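Long-range contacts in amino acid adenylation domain-containing protein (Bacillus stratosphericus LAMA 585, PDB 6ULY), which probably selects an alpha-keto acid and activates it with ATP as an acyl adenylate for nonribosomal depsipeptide synthesis: residues H223-N234 / R264-N272; K413-Y421 / V431-H439. All coordinates share one frame; numbering follows the deposited sequence.

How the contacts relate
Both contacts belong to an adenylation domain of the ANL type; contact 1 lines the pocket of the keto acyl adenylate, while contact 2 stands back from it. Contact 1 (223-234 with 264-272) is buried, its centre about 10 Å from that of the chain, and touches the ligand directly: His223, Ile224, Gly225 and Met229 belong to its pocket. Contact 2 (413-421 with 431-439) is partly buried, its centre about 19 Å from that of the chain, and joins two other sheets; its Phe438 side chain comes to about 7 Å from the ligand. The centres of contact 1 and contact 2 are about 24 Å apart. The nearest atoms of contact 1 and contact 2 are about 8 Å apart.

Contact 1. Residues H223-N234 / R264-N272; sequences HIGGIVMFHLVN and RATKTWAPN. With QA7 (5'-O-{(S)-hydroxy[(4-methyl-2-oxopentanoyl)oxy]phosphoryl}adenosine), chain C.
Trp269 reaches from strand 267-270 against the face of helix 224-237 that is turned to the sheet; the helix packs nearly antiparallel to this strand, on a mixed sheet of the adenylation domain. With His223 and Phe230 it forms an aromatic cluster beside the adenylate. Its CB starts against the Phe230 ring, 3.5 Å from CE2. With chi1 at 83°, CG sits between the backbone N and carbonyl carbon, and the indole extends along the helix. CD1 then lies over the Phe230 face, offset toward its rim and 3.3 Å from CE2, the planes inclined at 35°. NE1 is hydrogen-bonded to OD1 of Asp217, which gives the buried indole nitrogen a polar partner. Over one indole face comes Met229 CE, 3.4 Å from Trp269 CD2, while SD of the bent methionine chain turns to the ligand methyl C03. CZ2 rests against the Gly225 and Gly226 backbone, 3.6 Å from Gly225 C. Finally CH2 points edge-on at the centre of the His223 face, the ring planes at 71°. His223 is the helix N-cap: its ND1 accepts from Gly225 N, which helps to set the ring's rotation. At the far end, Lys267 extends toward Asn234 OD1, although that amide is less surely placed. On the ligand side, His223 CE1 approaches the acyl oxygen O30 of the adenylate to 3.3 Å.

Contact 2. Residues K413-Y421 / V431-H439; sequences KGPTTMKGY and VFQADGWFH. With SO4 (sulfate ion), chain K.
Val431 and Tyr421 meet where a turn between helix 425-431 and strand 438-447 packs against the connection from strand 408-413 to strand 420-421, linking an antiparallel sheet to a mixed one. Val431 CG1 lies at the edge of the Tyr421 ring, 3.8 Å from OH, a hydroxyl hydrogen-bonded to Glu335. Val431 CG2 faces Met418 CE, which in turn sits over the centre of the Tyr421 ring. Phe432 follows as a wedge: Thr417 CG2 meets CE1 obliquely at 3.4 Å, Met418 CE nears CZ, and Lys419 O lies at the ring edge by CE2. Thr417 aims this methyl across because CG2 stands opposite its backbone N, with OG1 on the other branch. Phe432 O also accepts a weak hydrogen bond from Lys119 NZ of the second subunit.

Gln433 to Gly436 make a type II beta turn, and Gln433 N bonds to Trp437 O across its base. The Asp435 carboxylate lies 3.9 Å through OD2 from Lys413 NZ, a long salt bridge. Gly436 O is met by Lys413 CG at 3.3 Å. Trp437 then turns one face of its indole to the same lysine: CE stands over the six-membered ring in a CH-pi contact, 3.7 Å from its centroid and 27° off the normal, the bend at chi3 (-46°) folding the chain across the face. Phe438 turns inward, its CE1 4.0 Å from Met418 CE. His439 closes the walk: its N bonds back to Val431 O, and NE2, also bonded to Glu457, gives a weak hydrogen bond to O4 of a sulfate, probably from the crystallisation liquor, with NE2 and O4 3.3 Å apart.

Contact 1. Residues H223-N234 / R264-N272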
loop_
_atom_site.group_PDB
_atom_site.type_symbol
_atom_site.label_atom_id
_atom_site.label_comp_id
_atom_site.label_asym_id
_atom_site.label_seq_id
_atom_site.Cartn_x
_atom_site.Cartn_y
_atom_site.Cartn_z
ATOM N N HIS A 223 12.461 -5.793 16.421
ATOM C CA HIS A 223 11.106 -6.320 16.501
ATOM C C HIS A 223 10.502 -5.912 17.840
ATOM O O HIS A 223 11.174 -5.955 18.877
ATOM C CB HIS A 223 11.112 -7.846 16.357
ATOM C CG HIS A 223 9.757 -8.446 16.125
ATOM N ND1 HIS A 223 8.679 -8.203 16.950
ATOM C CD2 HIS A 223 9.314 -9.301 15.171
ATOM C CE1 HIS A 223 7.628 -8.869 16.508
ATOM N NE2 HIS A 223 7.987 -9.544 15.430
ATOM N N ILE A 224 9.230 -5.510 17.810
ATOM C CA ILE A 224 8.599 -4.947 19.002
ATOM C C ILE A 224 8.617 -5.951 20.147
ATOM O O ILE A 224 8.776 -5.573 21.314
ATOM C CB ILE A 224 7.166 -4.473 18.672
ATOM C CG1 ILE A 224 6.633 -3.566 19.786
ATOM C CG2 ILE A 224 6.226 -5.656 18.448
ATOM C CD1 ILE A 224 7.180 -2.155 19.726
ATOM N N GLY A 225 8.463 -7.241 19.840
ATOM C CA GLY A 225 8.561 -8.255 20.878
ATOM C C GLY A 225 9.962 -8.397 21.439
ATOM O O GLY A 225 10.138 -8.821 22.587
ATOM N N GLY A 226 10.977 -8.052 20.650
ATOM C CA GLY A 226 12.332 -8.086 21.164
ATOM C C GLY A 226 12.625 -6.921 22.090
ATOM O O GLY A 226 13.246 -7.094 23.143
ATOM N N ILE A 227 12.175 -5.724 21.719
ATOM C CA ILE A 227 12.529 -4.546 22.500
ATOM C C ILE A 227 11.609 -4.401 23.707
ATOM O O ILE A 227 12.075 -4.144 24.822
ATOM C CB ILE A 227 12.523 -3.287 21.609
ATOM C CG1 ILE A 227 12.873 -2.042 22.430
ATOM C CG2 ILE A 227 11.174 -3.101 20.898
ATOM C CD1 ILE A 227 14.243 -2.104 23.108
ATOM N N VAL A 228 10.303 -4.598 23.524
ATOM C CA VAL A 228 9.348 -4.363 24.601
ATOM C C VAL A 228 9.033 -5.661 25.330
ATOM O O VAL A 228 9.299 -5.788 26.530
ATOM C CB VAL A 228 8.050 -3.717 24.078
ATOM C CG1 VAL A 228 7.075 -3.471 25.233
ATOM C CG2 VAL A 228 8.354 -2.421 23.346
ATOM N N MET A 229 8.456 -6.632 24.617
ATOM C CA MET A 229 7.928 -7.813 25.293
ATOM C C MET A 229 8.999 -8.526 26.111
ATOM O O MET A 229 8.675 -9.196 27.099
ATOM C CB MET A 229 7.318 -8.781 24.280
ATOM C CG MET A 229 6.655 -9.987 24.923
ATOM S SD MET A 229 5.839 -11.079 23.740
ATOM C CE MET A 229 7.239 -11.673 22.792
ATOM N N PHE A 230 10.270 -8.385 25.737
ATOM C CA PHE A 230 11.351 -9.059 26.454
ATOM C C PHE A 230 12.335 -8.055 27.038
ATOM O O PHE A 230 12.392 -7.916 28.263
ATOM C CB PHE A 230 12.033 -10.076 25.539
ATOM C CG PHE A 230 11.483 -11.462 25.699
ATOM C CD1 PHE A 230 12.257 -12.471 26.240
ATOM C CD2 PHE A 230 10.169 -11.743 25.358
ATOM C CE1 PHE A 230 11.745 -13.739 26.413
ATOM C CE2 PHE A 230 9.649 -13.009 25.533
ATOM C CZ PHE A 230 10.440 -14.010 26.061
ATOM N N HIS A 231 13.092 -7.331 26.215
ATOM C CA HIS A 231 14.158 -6.499 26.764
ATOM C C HIS A 231 13.625 -5.551 27.837
ATOM O O HIS A 231 14.121 -5.543 28.971
ATOM C CB HIS A 231 14.852 -5.721 25.647
ATOM C CG HIS A 231 15.907 -4.781 26.140
ATOM N ND1 HIS A 231 16.960 -5.190 26.934
ATOM C CD2 HIS A 231 16.067 -3.449 25.961
ATOM C CE1 HIS A 231 17.725 -4.150 27.215
ATOM N NE2 HIS A 231 17.204 -3.082 26.638
ATOM N N LEU A 232 12.601 -4.755 27.508
ATOM C CA LEU A 232 12.107 -3.781 28.479
ATOM C C LEU A 232 11.368 -4.464 29.625
ATOM O O LEU A 232 11.474 -4.034 30.779
ATOM C CB LEU A 232 11.212 -2.749 27.797
ATOM C CG LEU A 232 11.942 -1.738 26.910
ATOM C CD1 LEU A 232 10.945 -0.776 26.279
ATOM C CD2 LEU A 232 13.006 -0.973 27.684
ATOM N N VAL A 233 10.612 -5.522 29.334
ATOM C CA VAL A 233 10.011 -6.306 30.408
ATOM C C VAL A 233 11.091 -6.819 31.349
ATOM O O VAL A 233 10.911 -6.846 32.573
ATOM C CB VAL A 233 9.178 -7.463 29.827
ATOM C CG1 VAL A 233 8.970 -8.549 30.874
ATOM C CG2 VAL A 233 7.841 -6.953 29.317
ATOM N N ASN A 234 12.234 -7.229 30.793
ATOM C CA ASN A 234 13.300 -7.791 31.613
ATOM C C ASN A 234 13.944 -6.722 32.489
ATOM O O ASN A 234 14.166 -6.940 33.683
ATOM C CB ASN A 234 14.347 -8.460 30.719
ATOM C CG ASN A 234 13.817 -9.695 30.025
ATOM O OD1 ASN A 234 12.973 -10.415 30.561
ATOM N ND2 ASN A 234 14.310 -9.948 28.818
ATOM N N ARG A 264 20.084 -22.003 31.680
ATOM C CA ARG A 264 18.926 -22.390 32.477
ATOM C C ARG A 264 17.807 -21.361 32.329
ATOM O O ARG A 264 17.216 -20.897 33.307
ATOM C CB ARG A 264 19.316 -22.577 33.945
ATOM C CG ARG A 264 20.439 -23.583 34.153
ATOM C CD ARG A 264 20.749 -23.788 35.625
ATOM N NE ARG A 264 22.184 -23.716 35.898
ATOM C CZ ARG A 264 23.051 -24.692 35.642
ATOM N NH1 ARG A 264 22.641 -25.830 35.096
ATOM N NH2 ARG A 264 24.336 -24.528 35.929
ATOM N N ALA A 265 17.518 -21.004 31.077
ATOM C CA ALA A 265 16.519 -19.983 30.800
ATOM C C ALA A 265 15.150 -20.426 31.295
ATOM O O ALA A 265 14.765 -21.590 31.159
ATOM C CB ALA A 265 16.465 -19.686 29.301
ATOM N N THR A 266 14.417 -19.485 31.889
ATOM C CA THR A 266 13.050 -19.738 32.319
ATOM C C THR A 266 12.012 -19.220 31.332
ATOM O O THR A 266 10.860 -19.666 31.375
ATOM C CB THR A 266 12.799 -19.106 33.696
ATOM O OG1 THR A 266 12.772 -17.678 33.580
ATOM C CG2 THR A 266 13.908 -19.512 34.678
ATOM N N LYS A 267 12.389 -18.310 30.437
ATOM C CA LYS A 267 11.447 -17.794 29.455
ATOM C C LYS A 267 12.191 -17.430 28.180
ATOM O O LYS A 267 13.377 -17.086 28.210
ATOM C CB LYS A 267 10.681 -16.573 29.984
ATOM C CG LYS A 267 11.553 -15.356 30.237
ATOM C CD LYS A 267 10.744 -14.187 30.788
ATOM C CE LYS A 267 11.592 -12.928 30.852
ATOM N NZ LYS A 267 10.851 -11.755 31.361
ATOM N N THR A 268 11.469 -17.501 27.065
ATOM C CA THR A 268 11.997 -17.185 25.744
ATOM C C THR A 268 10.799 -17.019 24.816
ATOM O O THR A 268 9.652 -17.241 25.213
ATOM C CB THR A 268 12.958 -18.275 25.251
ATOM O OG1 THR A 268 13.651 -17.823 24.083
ATOM C CG2 THR A 268 12.207 -19.560 24.927
ATOM N N TRP A 269 11.069 -16.620 23.574
ATOM C CA TRP A 269 9.990 -16.489 22.604
ATOM C C TRP A 269 10.540 -16.579 21.190
ATOM O O TRP A 269 11.745 -16.456 20.956
ATOM C CB TRP A 269 9.234 -15.168 22.776
ATOM C CG TRP A 269 9.888 -14.001 22.108
ATOM C CD1 TRP A 269 10.990 -13.320 22.535
ATOM C CD2 TRP A 269 9.462 -13.360 20.902
ATOM N NE1 TRP A 269 11.283 -12.298 21.664
ATOM C CE2 TRP A 269 10.356 -12.300 20.654
ATOM C CE3 TRP A 269 8.412 -13.580 20.005
ATOM C CZ2 TRP A 269 10.235 -11.468 19.545
ATOM C CZ3 TRP A 269 8.294 -12.753 18.908
ATOM C CH2 TRP A 269 9.200 -11.711 18.687
ATOM N N ALA A 270 9.623 -16.780 20.249
ATOM C CA ALA A 270 9.924 -16.776 18.825
ATOM C C ALA A 270 8.602 -16.841 18.060
ATOM O O ALA A 270 7.589 -17.280 18.613
ATOM C CB ALA A 270 10.824 -17.960 18.437
ATOM N N PRO A 271 8.589 -16.402 16.802
ATOM C CA PRO A 271 7.432 -16.678 15.944
ATOM C C PRO A 271 7.322 -18.169 15.664
ATOM O O PRO A 271 8.235 -18.956 15.919
ATOM C CB PRO A 271 7.719 -15.881 14.665
ATOM C CG PRO A 271 8.738 -14.850 15.070
ATOM C CD PRO A 271 9.553 -15.497 16.150
ATOM N N ASN A 272 6.171 -18.554 15.114
ATOM C CA ASN A 272 5.880 -19.973 14.942
ATOM C C ASN A 272 6.915 -20.672 14.065
ATOM O O ASN A 272 7.134 -21.880 14.216
ATOM C CB ASN A 272 4.482 -20.147 14.352
ATOM C CG ASN A 272 4.011 -21.585 14.389
ATOM O OD1 ASN A 272 3.634 -22.098 15.445
ATOM N ND2 ASN A 272 4.029 -22.245 13.236
HETATM C C01 QA7 C . 3.485 -11.234 20.317
HETATM C C02 QA7 C . 4.444 -10.415 19.538
HETATM C C03 QA7 C . 5.092 -9.389 20.428
HETATM C C04 QA7 C . 3.673 -9.931 18.353
HETATM C C05 QA7 C . 3.897 -8.525 17.895
HETATM C C06 QA7 C . 4.214 -8.268 16.458
HETATM C C10 QA7 C . 1.961 -7.420 13.956
HETATM C C11 QA7 C . 1.199 -8.237 13.154
HETATM C C12 QA7 C . -0.284 -8.296 13.714
HETATM C C13 QA7 C . -0.694 -9.392 13.357
HETATM C C14 QA7 C . 0.612 -10.389 13.241
HETATM C C16 QA7 C . 1.174 -11.079 15.449
HETATM C C18 QA7 C . 0.165 -12.951 15.601
HETATM C C19 QA7 C . -0.390 -14.183 15.931
HETATM C C21 QA7 C . -1.353 -14.299 13.921
HETATM C C23 QA7 C . -0.085 -12.457 14.392
HETATM N N15 QA7 C . 0.569 -11.291 14.320
HETATM N N17 QA7 C . 0.939 -12.080 16.245
HETATM N N20 QA7 C . -1.132 -14.804 15.080
HETATM N N22 QA7 C . -0.860 -13.169 13.560
HETATM N N24 QA7 C . -0.151 -14.722 17.200
HETATM O O07 QA7 C . 4.305 -7.021 15.950
HETATM O O09 QA7 C . 3.255 -7.297 13.499
HETATM O O25 QA7 C . 1.635 -9.663 13.275
HETATM O O26 QA7 C . -1.259 -9.451 12.032
HETATM O O27 QA7 C . -1.200 -7.170 13.321
HETATM O O28 QA7 C . 5.649 -6.680 13.997
HETATM O O29 QA7 C . 4.006 -5.216 14.382
HETATM O O30 QA7 C . 4.379 -9.157 15.786
HETATM O O31 QA7 C . 3.782 -7.669 18.630
HETATM P P08 QA7 C . 4.304 -6.582 14.426
#

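Contact 2. Residues K413-Y421 / V431-H439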
loop_
_atom_site.group_PDB
_atom_site.type_symbol
_atom_site.label_atom_id
_atom_site.label_comp_id
_atom_site.label_asym_id
_atom_site.label_seq_id
_atom_site.Cartn_x
_atom_site.Cartn_y
_atom_site.Cartn_z
ATOM N N LYS A 413 -8.525 -1.412 22.285
ATOM C CA LYS A 413 -8.535 -0.192 23.076
ATOM C C LYS A 413 -7.677 -0.405 24.314
ATOM O O LYS A 413 -7.762 -1.453 24.963
ATOM C CB LYS A 413 -9.955 0.197 23.497
ATOM C CG LYS A 413 -10.053 1.573 24.158
ATOM C CD LYS A 413 -11.294 1.718 25.053
ATOM C CE LYS A 413 -12.550 1.211 24.389
ATOM N NZ LYS A 413 -13.774 1.586 25.159
ATOM N N GLY A 414 -6.853 0.584 24.642
ATOM C CA GLY A 414 -6.063 0.512 25.843
ATOM C C GLY A 414 -4.996 1.577 25.928
ATOM O O GLY A 414 -4.881 2.459 25.070
ATOM N N PRO A 415 -4.184 1.506 26.981
ATOM C CA PRO A 415 -3.138 2.507 27.203
ATOM C C PRO A 415 -1.814 2.216 26.517
ATOM O O PRO A 415 -0.869 2.989 26.705
ATOM C CB PRO A 415 -2.971 2.458 28.724
ATOM C CG PRO A 415 -3.216 1.013 29.058
ATOM C CD PRO A 415 -4.256 0.527 28.083
ATOM N N THR A 416 -1.716 1.132 25.749
ATOM C CA THR A 416 -0.466 0.737 25.114
ATOM C C THR A 416 -0.353 1.229 23.678
ATOM O O THR A 416 0.643 0.933 23.012
ATOM C CB THR A 416 -0.319 -0.788 25.134
ATOM O OG1 THR A 416 -1.219 -1.370 24.185
ATOM C CG2 THR A 416 -0.625 -1.350 26.511
ATOM N N THR A 417 -1.346 1.968 23.191
ATOM C CA THR A 417 -1.371 2.361 21.791
ATOM C C THR A 417 -0.341 3.452 21.517
ATOM O O THR A 417 -0.113 4.341 22.341
ATOM C CB THR A 417 -2.772 2.844 21.407
ATOM O OG1 THR A 417 -3.708 1.767 21.554
ATOM C CG2 THR A 417 -2.803 3.327 19.973
ATOM N N MET A 418 0.286 3.367 20.347
ATOM C CA MET A 418 1.248 4.368 19.910
ATOM C C MET A 418 0.623 5.761 19.892
ATOM O O MET A 418 -0.598 5.927 19.863
ATOM C CB MET A 418 1.745 4.034 18.503
ATOM C CG MET A 418 0.615 3.943 17.484
ATOM S SD MET A 418 1.164 3.963 15.767
ATOM C CE MET A 418 -0.410 3.883 14.925
ATOM N N LYS A 419 1.491 6.778 19.883
ATOM C CA LYS A 419 1.024 8.124 19.578
ATOM C C LYS A 419 0.471 8.202 18.161
ATOM O O LYS A 419 -0.420 9.013 17.884
ATOM C CB LYS A 419 2.155 9.142 19.731
ATOM C CG LYS A 419 2.685 9.324 21.135
ATOM C CD LYS A 419 3.586 10.548 21.185
ATOM C CE LYS A 419 4.260 10.704 22.532
ATOM N NZ LYS A 419 5.103 11.931 22.583
ATOM N N GLY A 420 0.994 7.380 17.256
ATOM C CA GLY A 420 0.580 7.394 15.869
ATOM C C GLY A 420 1.757 7.236 14.931
ATOM O O GLY A 420 2.917 7.265 15.365
ATOM N N TYR A 421 1.471 7.039 13.649
ATOM C CA TYR A 421 2.521 7.017 12.645
ATOM C C TYR A 421 3.081 8.421 12.456
ATOM O O TYR A 421 2.335 9.399 12.358
ATOM C CB TYR A 421 1.987 6.485 11.318
ATOM C CG TYR A 421 1.356 5.117 11.401
ATOM C CD1 TYR A 421 2.102 4.005 11.779
ATOM C CD2 TYR A 421 0.015 4.931 11.084
ATOM C CE1 TYR A 421 1.529 2.754 11.849
ATOM C CE2 TYR A 421 -0.566 3.682 11.149
ATOM C CZ TYR A 421 0.194 2.598 11.533
ATOM O OH TYR A 421 -0.387 1.356 11.598
ATOM N N VAL A 431 -6.440 4.025 11.218
ATOM C CA VAL A 431 -6.284 3.027 12.273
ATOM C C VAL A 431 -6.970 3.478 13.557
ATOM O O VAL A 431 -7.490 2.651 14.311
ATOM C CB VAL A 431 -4.797 2.713 12.538
ATOM C CG1 VAL A 431 -4.124 2.213 11.272
ATOM C CG2 VAL A 431 -4.064 3.933 13.099
ATOM N N PHE A 432 -6.970 4.781 13.828
ATOM C CA PHE A 432 -7.591 5.315 15.042
ATOM C C PHE A 432 -9.059 5.602 14.746
ATOM O O PHE A 432 -9.402 6.654 14.199
ATOM C CB PHE A 432 -6.864 6.567 15.522
ATOM C CG PHE A 432 -5.464 6.313 16.036
ATOM C CD1 PHE A 432 -5.120 5.093 16.600
ATOM C CD2 PHE A 432 -4.496 7.302 15.956
ATOM C CE1 PHE A 432 -3.834 4.866 17.067
ATOM C CE2 PHE A 432 -3.210 7.081 16.422
ATOM C CZ PHE A 432 -2.881 5.863 16.979
ATOM N N GLN A 433 -9.932 4.662 15.106
ATOM C CA GLN A 433 -11.365 4.823 14.919
ATOM C C GLN A 433 -11.956 5.566 16.117
ATOM O O GLN A 433 -11.251 5.943 17.056
ATOM C CB GLN A 433 -12.034 3.463 14.720
ATOM C CG GLN A 433 -11.361 2.565 13.676
ATOM C CD GLN A 433 -11.531 3.062 12.247
ATOM O OE1 GLN A 433 -11.862 4.224 12.011
ATOM N NE2 GLN A 433 -11.302 2.174 11.283
ATOM N N ALA A 434 -13.268 5.780 16.089
ATOM C CA ALA A 434 -13.911 6.583 17.120
ATOM C C ALA A 434 -13.949 5.846 18.453
ATOM O O ALA A 434 -14.117 4.625 18.506
ATOM C CB ALA A 434 -15.332 6.956 16.698
ATOM N N ASP A 435 -13.788 6.610 19.535
ATOM C CA ASP A 435 -13.954 6.109 20.895
ATOM C C ASP A 435 -12.754 5.284 21.342
ATOM O O ASP A 435 -12.885 4.405 22.200
ATOM C CB ASP A 435 -15.240 5.286 21.010
ATOM C CG ASP A 435 -15.722 5.155 22.446
ATOM O OD1 ASP A 435 -15.994 6.199 23.079
ATOM O OD2 ASP A 435 -15.827 4.013 22.943
ATOM N N GLY A 436 -11.583 5.560 20.768
ATOM C CA GLY A 436 -10.348 4.967 21.243
ATOM C C GLY A 436 -10.025 3.598 20.695
ATOM O O GLY A 436 -9.185 2.900 21.272
ATOM N N TRP A 437 -10.651 3.189 19.594
ATOM C CA TRP A 437 -10.485 1.842 19.061
ATOM C C TRP A 437 -9.434 1.846 17.958
ATOM O O TRP A 437 -9.607 2.511 16.932
ATOM C CB TRP A 437 -11.810 1.297 18.534
ATOM C CG TRP A 437 -12.762 0.952 19.626
ATOM C CD1 TRP A 437 -13.886 1.637 19.979
ATOM C CD2 TRP A 437 -12.670 -0.162 20.522
ATOM N NE1 TRP A 437 -14.503 1.017 21.037
ATOM C CE2 TRP A 437 -13.777 -0.089 21.390
ATOM C CE3 TRP A 437 -11.760 -1.216 20.671
ATOM C CZ2 TRP A 437 -14.002 -1.029 22.392
ATOM C CZ3 TRP A 437 -11.984 -2.147 21.670
ATOM C CH2 TRP A 437 -13.096 -2.048 22.518
ATOM N N PHE A 438 -8.353 1.090 18.172
ATOM C CA PHE A 438 -7.305 0.935 17.174
ATOM C C PHE A 438 -7.643 -0.233 16.257
ATOM O O PHE A 438 -7.906 -1.345 16.727
ATOM C CB PHE A 438 -5.938 0.705 17.822
ATOM C CG PHE A 438 -4.867 0.378 16.830
ATOM C CD1 PHE A 438 -4.181 1.386 16.178
ATOM C CD2 PHE A 438 -4.575 -0.937 16.516
ATOM C CE1 PHE A 438 -3.203 1.088 15.248
ATOM C CE2 PHE A 438 -3.597 -1.242 15.585
ATOM C CZ PHE A 438 -2.913 -0.228 14.951
ATOM N N HIS A 439 -7.617 0.020 14.953
ATOM C CA HIS A 439 -7.982 -0.967 13.945
ATOM C C HIS A 439 -6.743 -1.763 13.556
ATOM O O HIS A 439 -5.796 -1.206 12.991
ATOM C CB HIS A 439 -8.584 -0.274 12.722
ATOM C CG HIS A 439 -9.348 -1.190 11.820
ATOM N ND1 HIS A 439 -10.632 -1.606 12.100
ATOM C CD2 HIS A 439 -9.017 -1.760 10.637
ATOM C CE1 HIS A 439 -11.058 -2.397 11.131
ATOM N NE2 HIS A 439 -10.096 -2.507 10.231
HETATM S S SO4 K . -12.256 -1.588 7.369
HETATM O O1 SO4 K . -12.143 -0.217 7.841
HETATM O O2 SO4 K . -13.061 -1.635 6.176
HETATM O O3 SO4 K . -12.861 -2.426 8.374
HETATM O O4 SO4 K . -10.943 -2.082 7.079
#